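Local coordinates for protein dTDP-4-dehydrorhamnose reductase (Bacillus anthracis, PDB 3SC6) that probably catalyses the NADPH-dependent reduction of dTDP-4-dehydrorhamnose to dTDP-rhamnose, the last step of nucleotide-activated rhamnose biosynthesis, on a Rossmann fold that holds NADP, at residues A[68-73]-A[249-254]; A[77-82]-A[131-136]. One frame throughout, in Å; residues are numbered along the deposited sequence.

Contact 1: residues A[68-73]-A[249-254]; sequences KVDQAE and AARPKY
Ala249, Arg251 and Asp70 bury most of the surface where the short helical turn 69-72 meets the loop 249-254, a small interface of 219 Å² in which a charged pair lies beside an apolar patch. Ala249 loses the most area. Its backbone comes nearest that of Asp70, with 5.0 Å between their CA atoms, and its methyl points into the other segment: CB lies 3.8 Å from Val69 CG1 and 4.1 Å from Glu73 CG, so Val69 and Glu73 of the first segment share one methyl.

CB of Arg251 points neither into the other segment nor away from it; the end of the chain is what reaches over. The chain bends at chi2 (61°), which places CD, and the remaining bonds run extended to the guanidinium. There the side chain meets Asp70 at about a right angle, forming a salt bridge between Asp70 OD2 and Arg251 NH1, with the carboxylate and guanidinium planes 78° apart. Asp70 CG sits at the guanidinium edge, near its plane. OD2 and NH1 are modelled too close together, so the details of the bridge are doubtful; the accompanying bond from Arg251 NH2 to Asp70 OD2 is weak. One guanidinium face carries Val69, whose CG1 is 3.4 Å from Arg251 NH2 and displaced toward the rim. The group also turns back on its own loop, where NH1 makes a weak bond to Ala249 O that shares the same uncertainty.

Val69 and Glu73 also rest on Asn128, just before helix 129-144, and Glu73 OE2 receives a weak hydrogen bond from Ile129 N. The contact thus lies at the surface, joining the turn that precedes helix 76-97 to the loop between helices 242-245 and 260-264; farther along that loop Lys253 is backbone-bonded to Ile185 of strand 185-190.

Contact 2: residues A[77-82]-A[131-136]; sequences DLAYVI and GASKYA. With NAP (NADP nicotinamide-adenine-dinucleotide phosphate), chain G.
The YxxxK motif of the short-chain dehydrogenase/reductase family, here Tyr130 to Lys134, lies on one of the two Rossmann-fold helices that meet in this contact. Helices 76-97 and 129-144 run in nearly the same direction, their local axes 28° apart and 8.6 Å from each other at closest approach. Such a distance suits small residues, and the interface illustrates this: Ala79, Ala132, Ser133 and Ala136 line it, with Tyr80 as the one large side chain.

Ala79 O approaches Ser133 CB to 3.7 Å, and the two CB atoms of Ala79 and Ser133 are 4.1 Å apart. The hydroxyl of Ser133 finds its partners outside 77-82: chi1 of 61° places OG between the backbone N and the carbonyl carbon, where it hydrogen-bonds Tyr130 O in the preceding part of its own helix and also Asn83 ND2 from helix 76-97.

CB of Lys134 points away from the partner helix, and the chain, bent at chi3, reaches the cofactor. Its NZ is modelled between the nicotinamide ribose hydroxyls O3D and O2D and hydrogen-bonds both, although its exact place is less certain; Tyr130 OH bonds NADP as well. From the partner helix, Ile82 CD1 comes 3.4 Å from the adenine amino nitrogen N6A, so the two helices touch the nicotinamide ribose and the adenine.

Tyr80 lays one ring face over the backbone of Ser133, a CH-pi contact with CA 4.1 Å from the ring centroid. Beyond it, CE1 lies 3.9 Å from Ala136 CB, and the phenol oxygen OH reaches to within 3.5 Å of Ala132 CB.

Both contacts draw on one run of chain: helix 69-72 of contact 1 is followed by helix 76-97 of contact 2, and the two centres lie 13 Å apart. Along the sequence contact 2 is nested inside the long loop closed by contact 1. The inner pairing joins two neighbouring helices of the Rossmann fold, whereas the outer one brings back a segment from far later in the chain. NADP is bonded by Lys134 in contact 2 and lies about 7 Å from the side chain of Val69 in contact 1. A late loop thus comes to lie near the cofactor-binding part of the fold.

Contact 1: residues A[68-73]-A[249-254]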
loop_
_atom_site.group_PDB
_atom_site.type_symbol
_atom_site.label_atom_id
_atom_site.label_comp_id
_atom_site.label_asym_id
_atom_site.label_seq_id
_atom_site.Cartn_x
_atom_site.Cartn_y
_atom_site.Cartn_z
ATOM N N LYS A 68 10.574 -2.878 -4.061
ATOM C CA LYS A 68 11.915 -3.096 -3.512
ATOM C C LYS A 68 12.582 -1.730 -3.366
ATOM O O LYS A 68 13.459 -1.353 -4.148
ATOM C CB LYS A 68 12.714 -4.033 -4.411
ATOM C CG LYS A 68 12.047 -5.392 -4.569
ATOM C CD LYS A 68 12.827 -6.329 -5.465
ATOM C CE LYS A 68 12.105 -7.658 -5.598
ATOM N NZ LYS A 68 12.843 -8.611 -6.468
ATOM N N VAL A 69 12.132 -1.004 -2.347
ATOM C CA VAL A 69 12.610 0.342 -2.024
ATOM C C VAL A 69 14.117 0.541 -2.178
ATOM O O VAL A 69 14.553 1.406 -2.934
ATOM C CB VAL A 69 12.197 0.741 -0.585
ATOM C CG1 VAL A 69 12.702 2.131 -0.256
ATOM C CG2 VAL A 69 10.687 0.688 -0.427
ATOM N N ASP A 70 14.902 -0.256 -1.463
ATOM C CA ASP A 70 16.366 -0.159 -1.517
ATOM C C ASP A 70 16.981 -0.463 -2.875
ATOM O O ASP A 70 17.794 0.313 -3.381
ATOM C CB ASP A 70 17.003 -1.087 -0.478
ATOM C CG ASP A 70 16.658 -0.699 0.938
ATOM O OD1 ASP A 70 16.928 -1.498 1.859
ATOM O OD2 ASP A 70 16.102 0.399 1.131
ATOM N N GLN A 71 16.600 -1.591 -3.463
ATOM C CA GLN A 71 17.143 -1.983 -4.758
ATOM C C GLN A 71 16.655 -1.058 -5.881
ATOM O O GLN A 71 17.244 -1.018 -6.962
ATOM C CB GLN A 71 16.814 -3.452 -5.041
ATOM C CG GLN A 71 17.419 -4.006 -6.324
ATOM C CD GLN A 71 17.106 -5.478 -6.526
ATOM O OE1 GLN A 71 17.569 -6.093 -7.487
ATOM N NE2 GLN A 71 16.327 -6.053 -5.612
ATOM N N ALA A 72 15.588 -0.307 -5.609
ATOM C CA ALA A 72 15.026 0.623 -6.585
ATOM C C ALA A 72 16.073 1.658 -6.992
ATOM O O ALA A 72 16.083 2.126 -8.127
ATOM C CB ALA A 72 13.802 1.316 -6.005
ATOM N N GLU A 73 16.945 2.011 -6.050
ATOM C CA GLU A 73 18.009 2.989 -6.288
ATOM C C GLU A 73 19.032 2.478 -7.303
ATOM O O GLU A 73 19.636 3.258 -8.037
ATOM C CB GLU A 73 18.725 3.307 -4.967
ATOM C CG GLU A 73 17.852 3.962 -3.897
ATOM C CD GLU A 73 17.376 5.351 -4.283
ATOM O OE1 GLU A 73 17.962 5.948 -5.211
ATOM O OE2 GLU A 73 16.449 5.868 -3.622
ATOM N N ALA A 249 18.481 3.456 0.717
ATOM C CA ALA A 249 17.446 4.353 0.231
ATOM C C ALA A 249 17.140 5.286 1.391
ATOM O O ALA A 249 17.219 4.884 2.553
ATOM C CB ALA A 249 16.214 3.579 -0.176
ATOM N N ALA A 250 16.779 6.525 1.082
ATOM C CA ALA A 250 16.482 7.504 2.120
ATOM C C ALA A 250 15.022 7.590 2.564
ATOM O O ALA A 250 14.199 8.177 1.868
ATOM C CB ALA A 250 16.957 8.881 1.667
ATOM N N ARG A 251 14.696 6.990 3.710
ATOM C CA ARG A 251 13.329 7.053 4.231
ATOM C C ARG A 251 13.083 8.390 4.906
ATOM O O ARG A 251 14.024 9.086 5.284
ATOM C CB ARG A 251 13.003 5.942 5.244
ATOM C CG ARG A 251 12.763 4.549 4.705
ATOM C CD ARG A 251 13.893 3.919 3.980
ATOM N NE ARG A 251 13.472 2.592 3.547
ATOM C CZ ARG A 251 14.236 1.735 2.888
ATOM N NH1 ARG A 251 15.489 2.056 2.581
ATOM N NH2 ARG A 251 13.746 0.552 2.542
ATOM N N PRO A 252 11.805 8.759 5.052
ATOM C CA PRO A 252 11.474 10.010 5.697
ATOM C C PRO A 252 11.491 9.828 7.202
ATOM O O PRO A 252 11.357 8.706 7.684
ATOM C CB PRO A 252 10.046 10.270 5.226
ATOM C CG PRO A 252 9.479 8.932 5.007
ATOM C CD PRO A 252 10.609 8.094 4.501
ATOM N N LYS A 253 11.662 10.915 7.941
ATOM C CA LYS A 253 11.680 10.829 9.393
ATOM C C LYS A 253 10.257 10.933 9.950
ATOM O O LYS A 253 10.024 10.658 11.128
ATOM C CB LYS A 253 12.611 11.884 9.998
ATOM C CG LYS A 253 14.065 11.704 9.567
ATOM C CD LYS A 253 15.001 12.714 10.210
ATOM C CE LYS A 253 16.444 12.477 9.775
ATOM N NZ LYS A 253 17.399 13.430 10.408
ATOM N N TYR A 254 9.314 11.320 9.088
ATOM C CA TYR A 254 7.906 11.458 9.464
ATOM C C TYR A 254 7.001 11.095 8.289
ATOM O O TYR A 254 6.685 11.948 7.461
ATOM C CB TYR A 254 7.578 12.888 9.902
ATOM C CG TYR A 254 8.339 13.394 11.103
ATOM C CD1 TYR A 254 9.533 14.092 10.949
ATOM C CD2 TYR A 254 7.857 13.192 12.390
ATOM C CE1 TYR A 254 10.234 14.569 12.049
ATOM C CE2 TYR A 254 8.550 13.665 13.498
ATOM C CZ TYR A 254 9.739 14.352 13.320
ATOM O OH TYR A 254 10.432 14.824 14.410
#

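Contact 2: residues A[77-82]-A[131-136]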
loop_
_atom_site.group_PDB
_atom_site.type_symbol
_atom_site.label_atom_id
_atom_site.label_comp_id
_atom_site.label_asym_id
_atom_site.label_seq_id
_atom_site.Cartn_x
_atom_site.Cartn_y
_atom_site.Cartn_z
ATOM N N ASP A 77 15.370 2.122 -14.156
ATOM C CA ASP A 77 14.501 1.850 -15.302
ATOM C C ASP A 77 13.453 0.813 -14.939
ATOM O O ASP A 77 12.291 0.946 -15.310
ATOM C CB ASP A 77 15.290 1.392 -16.537
ATOM C CG ASP A 77 16.200 2.475 -17.093
ATOM O OD1 ASP A 77 16.211 3.596 -16.547
ATOM O OD2 ASP A 77 16.889 2.211 -18.099
ATOM N N LEU A 78 13.867 -0.205 -14.193
ATOM C CA LEU A 78 12.962 -1.273 -13.776
ATOM C C LEU A 78 11.890 -0.767 -12.803
ATOM O O LEU A 78 10.795 -1.310 -12.761
ATOM C CB LEU A 78 13.756 -2.426 -13.155
ATOM C CG LEU A 78 12.968 -3.660 -12.711
ATOM C CD1 LEU A 78 12.185 -4.249 -13.879
ATOM C CD2 LEU A 78 13.907 -4.701 -12.119
ATOM N N ALA A 79 12.214 0.261 -12.022
ATOM C CA ALA A 79 11.267 0.832 -11.063
ATOM C C ALA A 79 10.178 1.550 -11.844
ATOM O O ALA A 79 8.987 1.417 -11.536
ATOM C CB ALA A 79 11.964 1.789 -10.132
ATOM N N TYR A 80 10.594 2.332 -12.838
ATOM C CA TYR A 80 9.656 3.065 -13.686
ATOM C C TYR A 80 8.845 2.170 -14.610
ATOM O O TYR A 80 7.625 2.306 -14.684
ATOM C CB TYR A 80 10.344 4.181 -14.492
ATOM C CG TYR A 80 10.658 5.422 -13.688
ATOM C CD1 TYR A 80 9.760 6.482 -13.680
ATOM C CD2 TYR A 80 11.809 5.537 -12.924
ATOM C CE1 TYR A 80 9.997 7.624 -12.954
ATOM C CE2 TYR A 80 12.059 6.694 -12.184
ATOM C CZ TYR A 80 11.138 7.731 -12.209
ATOM O OH TYR A 80 11.340 8.886 -11.494
ATOM N N VAL A 81 9.508 1.263 -15.316
ATOM C CA VAL A 81 8.801 0.370 -16.226
ATOM C C VAL A 81 7.608 -0.259 -15.526
ATOM O O VAL A 81 6.502 -0.237 -16.048
ATOM C CB VAL A 81 9.720 -0.742 -16.796
ATOM C CG1 VAL A 81 8.915 -1.717 -17.647
ATOM C CG2 VAL A 81 10.850 -0.137 -17.605
ATOM N N ILE A 82 7.829 -0.798 -14.333
ATOM C CA ILE A 82 6.755 -1.435 -13.576
ATOM C C ILE A 82 5.762 -0.456 -12.971
ATOM O O ILE A 82 4.583 -0.518 -13.272
ATOM C CB ILE A 82 7.297 -2.307 -12.415
ATOM C CG1 ILE A 82 8.196 -3.427 -12.938
ATOM C CG2 ILE A 82 6.135 -2.924 -11.632
ATOM C CD1 ILE A 82 7.494 -4.374 -13.864
ATOM N N GLY A 131 9.421 6.199 -4.575
ATOM C CA GLY A 131 8.417 7.247 -4.457
ATOM C C GLY A 131 8.194 7.997 -5.756
ATOM O O GLY A 131 7.054 8.306 -6.112
ATOM N N ALA A 132 9.283 8.281 -6.467
ATOM C CA ALA A 132 9.222 9.003 -7.736
ATOM C C ALA A 132 8.592 8.167 -8.830
ATOM O O ALA A 132 7.875 8.691 -9.676
ATOM C CB ALA A 132 10.610 9.442 -8.159
ATOM N N SER A 133 8.867 6.868 -8.816
ATOM C CA SER A 133 8.320 5.965 -9.819
ATOM C C SER A 133 6.804 5.872 -9.703
ATOM O O SER A 133 6.107 5.891 -10.717
ATOM C CB SER A 133 8.937 4.574 -9.696
ATOM O OG SER A 133 8.650 4.009 -8.431
ATOM N N LYS A 134 6.277 5.762 -8.482
ATOM C CA LYS A 134 4.827 5.679 -8.357
ATOM C C LYS A 134 4.144 7.028 -8.543
ATOM O O LYS A 134 2.984 7.078 -8.936
ATOM C CB LYS A 134 4.346 4.925 -7.120
ATOM C CG LYS A 134 4.851 3.489 -7.114
ATOM C CD LYS A 134 4.115 2.600 -6.143
ATOM C CE LYS A 134 2.658 2.447 -6.606
ATOM N NZ LYS A 134 1.829 1.552 -5.768
ATOM N N TYR A 135 4.842 8.121 -8.265
ATOM C CA TYR A 135 4.236 9.429 -8.469
ATOM C C TYR A 135 4.019 9.564 -9.971
ATOM O O TYR A 135 2.976 10.047 -10.412
ATOM C CB TYR A 135 5.087 10.564 -7.901
ATOM C CG TYR A 135 4.560 11.934 -8.264
ATOM C CD1 TYR A 135 3.409 12.439 -7.674
ATOM C CD2 TYR A 135 5.257 12.755 -9.147
ATOM C CE1 TYR A 135 2.928 13.697 -8.006
ATOM C CE2 TYR A 135 4.794 14.019 -9.473
ATOM C CZ TYR A 135 3.628 14.487 -8.897
ATOM O OH TYR A 135 3.153 15.746 -9.209
ATOM N N ALA A 136 5.003 9.106 -10.750
ATOM C CA ALA A 136 4.926 9.148 -12.201
ATOM C C ALA A 136 3.753 8.263 -12.596
ATOM O O ALA A 136 3.036 8.542 -13.554
ATOM C CB ALA A 136 6.218 8.639 -12.828
HETATM P PA NAP G . 4.061 -6.785 -2.978
HETATM O O1A NAP G . 5.446 -6.628 -3.556
HETATM O O2A NAP G . 3.747 -8.000 -2.131
HETATM O O5B NAP G . 2.981 -6.718 -4.169
HETATM C C5B NAP G . 3.337 -6.338 -5.495
HETATM C C4B NAP G . 3.047 -7.502 -6.436
HETATM O O4B NAP G . 3.170 -7.070 -7.801
HETATM C C3B NAP G . 4.021 -8.662 -6.234
HETATM O O3B NAP G . 3.336 -9.883 -5.945
HETATM C C2B NAP G . 4.755 -8.775 -7.551
HETATM O O2B NAP G . 5.052 -10.129 -7.887
HETATM C C1B NAP G . 3.783 -8.131 -8.532
HETATM N N9A NAP G . 4.446 -7.727 -9.802
HETATM C C8A NAP G . 5.743 -7.419 -9.993
HETATM N N7A NAP G . 5.934 -7.139 -11.302
HETATM C C5A NAP G . 4.750 -7.285 -11.927
HETATM C C6A NAP G . 4.295 -7.135 -13.329
HETATM N N6A NAP G . 5.164 -6.770 -14.303
HETATM N N1A NAP G . 2.991 -7.364 -13.607
HETATM C C2A NAP G . 2.133 -7.725 -12.632
HETATM N N3A NAP G . 2.530 -7.870 -11.351
HETATM C C4A NAP G . 3.819 -7.659 -10.979
HETATM O O3 NAP G . 3.705 -5.453 -2.137
HETATM P PN NAP G . 2.198 -5.074 -1.676
HETATM O O1N NAP G . 2.292 -4.347 -0.355
HETATM O O2N NAP G . 1.287 -6.266 -1.830
HETATM O O5D NAP G . 1.757 -4.005 -2.788
HETATM C C5D NAP G . 0.555 -3.249 -2.634
HETATM C C4D NAP G . 0.755 -1.816 -3.123
HETATM O O4D NAP G . 0.906 -0.928 -2.004
HETATM C C3D NAP G . 1.995 -1.649 -3.997
HETATM O O3D NAP G . 1.641 -1.052 -5.247
HETATM C C2D NAP G . 2.919 -0.738 -3.218
HETATM O O2D NAP G . 3.581 0.169 -4.100
HETATM C C1D NAP G . 1.997 -0.026 -2.233
HETATM N N1N NAP G . 2.651 0.330 -0.965
HETATM C C2N NAP G . 3.179 -0.628 -0.184
HETATM C C3N NAP G . 3.798 -0.306 1.023
HETATM C C7N NAP G . 4.383 -1.403 1.872
HETATM O O7N NAP G . 4.367 -2.550 1.450
HETATM N N7N NAP G . 4.903 -1.120 3.065
HETATM C C4N NAP G . 3.859 1.028 1.417
HETATM C C5N NAP G . 3.303 1.997 0.599
HETATM C C6N NAP G . 2.697 1.620 -0.595
HETATM P P2B NAP G . 6.558 -10.694 -7.768
HETATM O O1X NAP G . 6.376 -12.181 -7.949
HETATM O O2X NAP G . 7.311 -10.021 -8.890
HETATM O O3X NAP G . 7.007 -10.279 -6.389
#